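PDB 2YVT: hypothetical protein aq_1956 from Aquifex aeolicus, which is of unknown function but belongs to the calcineurin-like metallophosphoesterase superfamily and so probably hydrolyses phosphate esters with the help of bound metal ions. Local coordinates for residues I179-E187 and H198-I208. Numbering follows the deposited sequence.
Sequences IFYTPPIGE and HHGSAVVNTII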
loop_
_atom_site.group_PDB
_atom_site.type_symbol
_atom_site.label_atom_id
_atom_site.label_comp_id
_atom_site.label_asym_id
_atom_site.label_seq_id
_atom_site.Cartn_x
_atom_site.Cartn_y
_atom_site.Cartn_z
ATOM N N ILE A 179 3.930 -4.702 -4.297
ATOM C CA ILE A 179 3.522 -3.530 -3.539
ATOM C C ILE A 179 2.983 -4.008 -2.207
ATOM O O ILE A 179 2.027 -4.785 -2.172
ATOM C CB ILE A 179 2.436 -2.709 -4.277
ATOM C CG1 ILE A 179 2.869 -2.406 -5.721
ATOM C CG2 ILE A 179 2.138 -1.407 -3.517
ATOM C CD1 ILE A 179 1.781 -1.806 -6.586
ATOM N N PHE A 180 3.612 -3.556 -1.122
ATOM C CA PHE A 180 3.231 -3.958 0.232
ATOM C C PHE A 180 3.024 -2.723 1.077
ATOM O O PHE A 180 3.748 -1.743 0.926
ATOM C CB PHE A 180 4.340 -4.789 0.905
ATOM C CG PHE A 180 4.756 -6.005 0.130
ATOM C CD1 PHE A 180 3.859 -7.039 -0.118
ATOM C CD2 PHE A 180 6.059 -6.114 -0.343
ATOM C CE1 PHE A 180 4.257 -8.170 -0.845
ATOM C CE2 PHE A 180 6.469 -7.234 -1.059
ATOM C CZ PHE A 180 5.567 -8.265 -1.308
ATOM N N TYR A 181 2.050 -2.766 1.985
ATOM C CA TYR A 181 1.984 -1.735 3.009
ATOM C C TYR A 181 3.234 -1.811 3.898
ATOM O O TYR A 181 3.854 -0.799 4.215
ATOM C CB TYR A 181 0.706 -1.876 3.842
ATOM C CG TYR A 181 0.687 -0.978 5.050
ATOM C CD1 TYR A 181 0.533 0.402 4.913
ATOM C CD2 TYR A 181 0.829 -1.507 6.337
ATOM C CE1 TYR A 181 0.511 1.239 6.032
ATOM C CE2 TYR A 181 0.798 -0.686 7.463
ATOM C CZ TYR A 181 0.646 0.685 7.305
ATOM O OH TYR A 181 0.630 1.497 8.407
ATOM N N THR A 182 3.595 -3.029 4.293
ATOM C CA THR A 182 4.697 -3.241 5.224
ATOM C C THR A 182 6.039 -3.305 4.494
ATOM O O THR A 182 6.189 -4.085 3.549
ATOM C CB THR A 182 4.479 -4.527 6.024
ATOM O OG1 THR A 182 3.216 -4.461 6.674
ATOM C CG2 THR A 182 5.565 -4.710 7.074
ATOM N N PRO A 183 7.013 -2.479 4.926
ATOM C CA PRO A 183 8.339 -2.549 4.326
ATOM C C PRO A 183 9.211 -3.640 4.951
ATOM O O PRO A 183 8.940 -4.086 6.073
ATOM C CB PRO A 183 8.936 -1.172 4.646
ATOM C CG PRO A 183 8.326 -0.803 5.969
ATOM C CD PRO A 183 6.929 -1.427 5.963
ATOM N N PRO A 184 10.260 -4.055 4.233
ATOM C CA PRO A 184 11.240 -4.949 4.835
ATOM C C PRO A 184 12.157 -4.183 5.773
ATOM O O PRO A 184 12.213 -2.950 5.720
ATOM C CB PRO A 184 12.057 -5.416 3.632
ATOM C CG PRO A 184 12.022 -4.239 2.696
ATOM C CD PRO A 184 10.625 -3.686 2.851
ATOM N N ILE A 185 12.890 -4.918 6.607
ATOM C CA ILE A 185 13.988 -4.343 7.383
ATOM C C ILE A 185 15.069 -3.836 6.425
ATOM O O ILE A 185 15.570 -4.585 5.586
ATOM C CB ILE A 185 14.609 -5.390 8.350
ATOM C CG1 ILE A 185 13.533 -6.089 9.201
ATOM C CG2 ILE A 185 15.704 -4.747 9.209
ATOM C CD1 ILE A 185 12.729 -5.181 10.118
ATOM N N GLY A 186 15.408 -2.556 6.548
ATOM C CA GLY A 186 16.421 -1.947 5.701
ATOM C C GLY A 186 17.048 -0.745 6.373
ATOM O O GLY A 186 16.583 -0.289 7.421
ATOM N N GLU A 187 18.103 -0.221 5.766
ATOM C CA GLU A 187 18.790 0.940 6.333
ATOM C C GLU A 187 17.884 2.172 6.367
ATOM O O GLU A 187 17.915 2.957 7.326
ATOM C CB GLU A 187 20.061 1.232 5.536
ATOM C CG GLU A 187 20.926 2.336 6.130
ATOM C CD GLU A 187 22.247 2.517 5.411
ATOM O OE1 GLU A 187 22.538 1.757 4.463
ATOM O OE2 GLU A 187 23.009 3.433 5.808
ATOM N N HIS A 198 13.953 -0.331 13.694
ATOM C CA HIS A 198 13.320 -0.751 12.455
ATOM C C HIS A 198 11.833 -0.917 12.674
ATOM O O HIS A 198 11.406 -1.466 13.687
ATOM C CB HIS A 198 13.942 -2.053 11.977
ATOM C CG HIS A 198 15.349 -1.894 11.505
ATOM N ND1 HIS A 198 15.662 -1.402 10.257
ATOM C CD2 HIS A 198 16.530 -2.132 12.124
ATOM C CE1 HIS A 198 16.975 -1.364 10.118
ATOM N NE2 HIS A 198 17.525 -1.796 11.239
ATOM N N HIS A 199 11.045 -0.435 11.713
ATOM C CA HIS A 199 9.595 -0.469 11.837
ATOM C C HIS A 199 8.921 -1.374 10.819
ATOM O O HIS A 199 7.692 -1.472 10.780
ATOM C CB HIS A 199 9.041 0.948 11.770
ATOM C CG HIS A 199 9.492 1.801 12.911
ATOM N ND1 HIS A 199 9.108 1.556 14.212
ATOM C CD2 HIS A 199 10.328 2.865 12.957
ATOM C CE1 HIS A 199 9.673 2.445 15.010
ATOM N NE2 HIS A 199 10.409 3.258 14.273
ATOM N N GLY A 200 9.732 -2.041 10.008
ATOM C CA GLY A 200 9.219 -2.983 9.028
ATOM C C GLY A 200 9.098 -4.388 9.592
ATOM O O GLY A 200 8.990 -4.585 10.821
ATOM N N SER A 201 9.123 -5.371 8.700
ATOM C CA SER A 201 8.992 -6.767 9.117
ATOM C C SER A 201 9.914 -7.682 8.351
ATOM O O SER A 201 10.022 -7.584 7.128
ATOM C CB SER A 201 7.563 -7.268 8.944
ATOM O OG SER A 201 7.478 -8.637 9.327
ATOM N N ALA A 202 10.555 -8.590 9.086
ATOM C CA ALA A 202 11.357 -9.657 8.499
ATOM C C ALA A 202 10.528 -10.520 7.566
ATOM O O ALA A 202 11.068 -11.200 6.700
ATOM C CB ALA A 202 11.969 -10.518 9.597
ATOM N N VAL A 203 9.204 -10.498 7.742
ATOM C CA VAL A 203 8.330 -11.251 6.850
ATOM C C VAL A 203 8.520 -10.755 5.422
ATOM O O VAL A 203 8.545 -11.541 4.474
ATOM C CB VAL A 203 6.849 -11.135 7.270
ATOM C CG1 VAL A 203 5.948 -11.736 6.207
ATOM C CG2 VAL A 203 6.637 -11.821 8.612
ATOM N N VAL A 204 8.688 -9.442 5.272
ATOM C CA VAL A 204 8.823 -8.860 3.946
ATOM C C VAL A 204 10.212 -9.155 3.355
ATOM O O VAL A 204 10.329 -9.426 2.163
ATOM C CB VAL A 204 8.463 -7.354 3.939
ATOM C CG1 VAL A 204 8.545 -6.800 2.535
ATOM C CG2 VAL A 204 7.042 -7.169 4.488
ATOM N N ASN A 205 11.259 -9.150 4.179
ATOM C CA ASN A 205 12.569 -9.596 3.667
ATOM C C ASN A 205 12.452 -11.012 3.140
ATOM O O ASN A 205 13.029 -11.356 2.110
ATOM C CB ASN A 205 13.661 -9.538 4.741
ATOM C CG ASN A 205 13.923 -8.135 5.218
ATOM O OD1 ASN A 205 14.956 -7.521 4.897
ATOM N ND2 ASN A 205 12.988 -7.604 5.971
ATOM N N THR A 206 11.684 -11.824 3.861
ATOM C CA THR A 206 11.489 -13.218 3.501
ATOM C C THR A 206 10.696 -13.359 2.198
ATOM O O THR A 206 11.091 -14.134 1.326
ATOM C CB THR A 206 10.842 -14.008 4.654
ATOM O OG1 THR A 206 11.642 -13.876 5.841
ATOM C CG2 THR A 206 10.717 -15.474 4.296
ATOM N N ILE A 207 9.602 -12.600 2.060
ATOM C CA ILE A 207 8.834 -12.570 0.808
ATOM C C ILE A 207 9.714 -12.160 -0.363
ATOM O O ILE A 207 9.637 -12.730 -1.443
ATOM C CB ILE A 207 7.682 -11.525 0.824
ATOM C CG1 ILE A 207 6.682 -11.760 1.949
ATOM C CG2 ILE A 207 6.981 -11.495 -0.546
ATOM C CD1 ILE A 207 5.658 -10.633 2.045
ATOM N N ILE A 208 10.535 -11.134 -0.150
ATOM C CA ILE A 208 11.411 -10.637 -1.193
ATOM C C ILE A 208 12.420 -11.715 -1.604
ATOM O O ILE A 208 12.671 -11.907 -2.789
ATOM C CB ILE A 208 12.097 -9.327 -0.755
ATOM C CG1 ILE A 208 11.083 -8.175 -0.807
ATOM C CG2 ILE A 208 13.324 -9.032 -1.616
ATOM C CD1 ILE A 208 11.579 -6.878 -0.194
#
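V204, on the first turn of helix 202-211, stands over the chain that leaves strand 175-180. With CG1 anti to its backbone N (chi1 -177°), that methyl lies 3.8 Å from P184 CD and also meets the ring of F180 obliquely, at CD2, while CG2 packs 3.9 Å from T182 CG2. A compact beta-branched residue suits this place, since one methyl packs on P184 and F180 and the other on T182; both crowd T182 O, which is buried without a polar partner. The flat F180 ring offers a broad apolar surface: it also has CD1 of I207 over one face, and its CZ lies 3.6 Å from I207 CG2. I208 extends CD1 to CG of P184. T182 divides its branches: the methyl also meets S201 CB, whereas OG1 hydrogen-bonds to G141 O and L143 N.

S201 N donates to P183 O at 2.9 Å, tying the helix start to the chain beyond the strand. The short S201 side chain, with OG anti to its own N (chi1 179°), accepts from V203 N and N-caps the helix. G200, lacking a side chain, lets its CA come 3.2 Å from P183 O. Farther out, branched I185 lays CG2 on one face of the H198 imidazole, a CH-pi contact 3.6 Å from the ring centroid, and D190 holds the ring through ND1.

The contact joins the first strand and the helix of a beta-alpha-beta unit, completed by strand 215-218, within the calcineurin-like metallophosphoesterase fold.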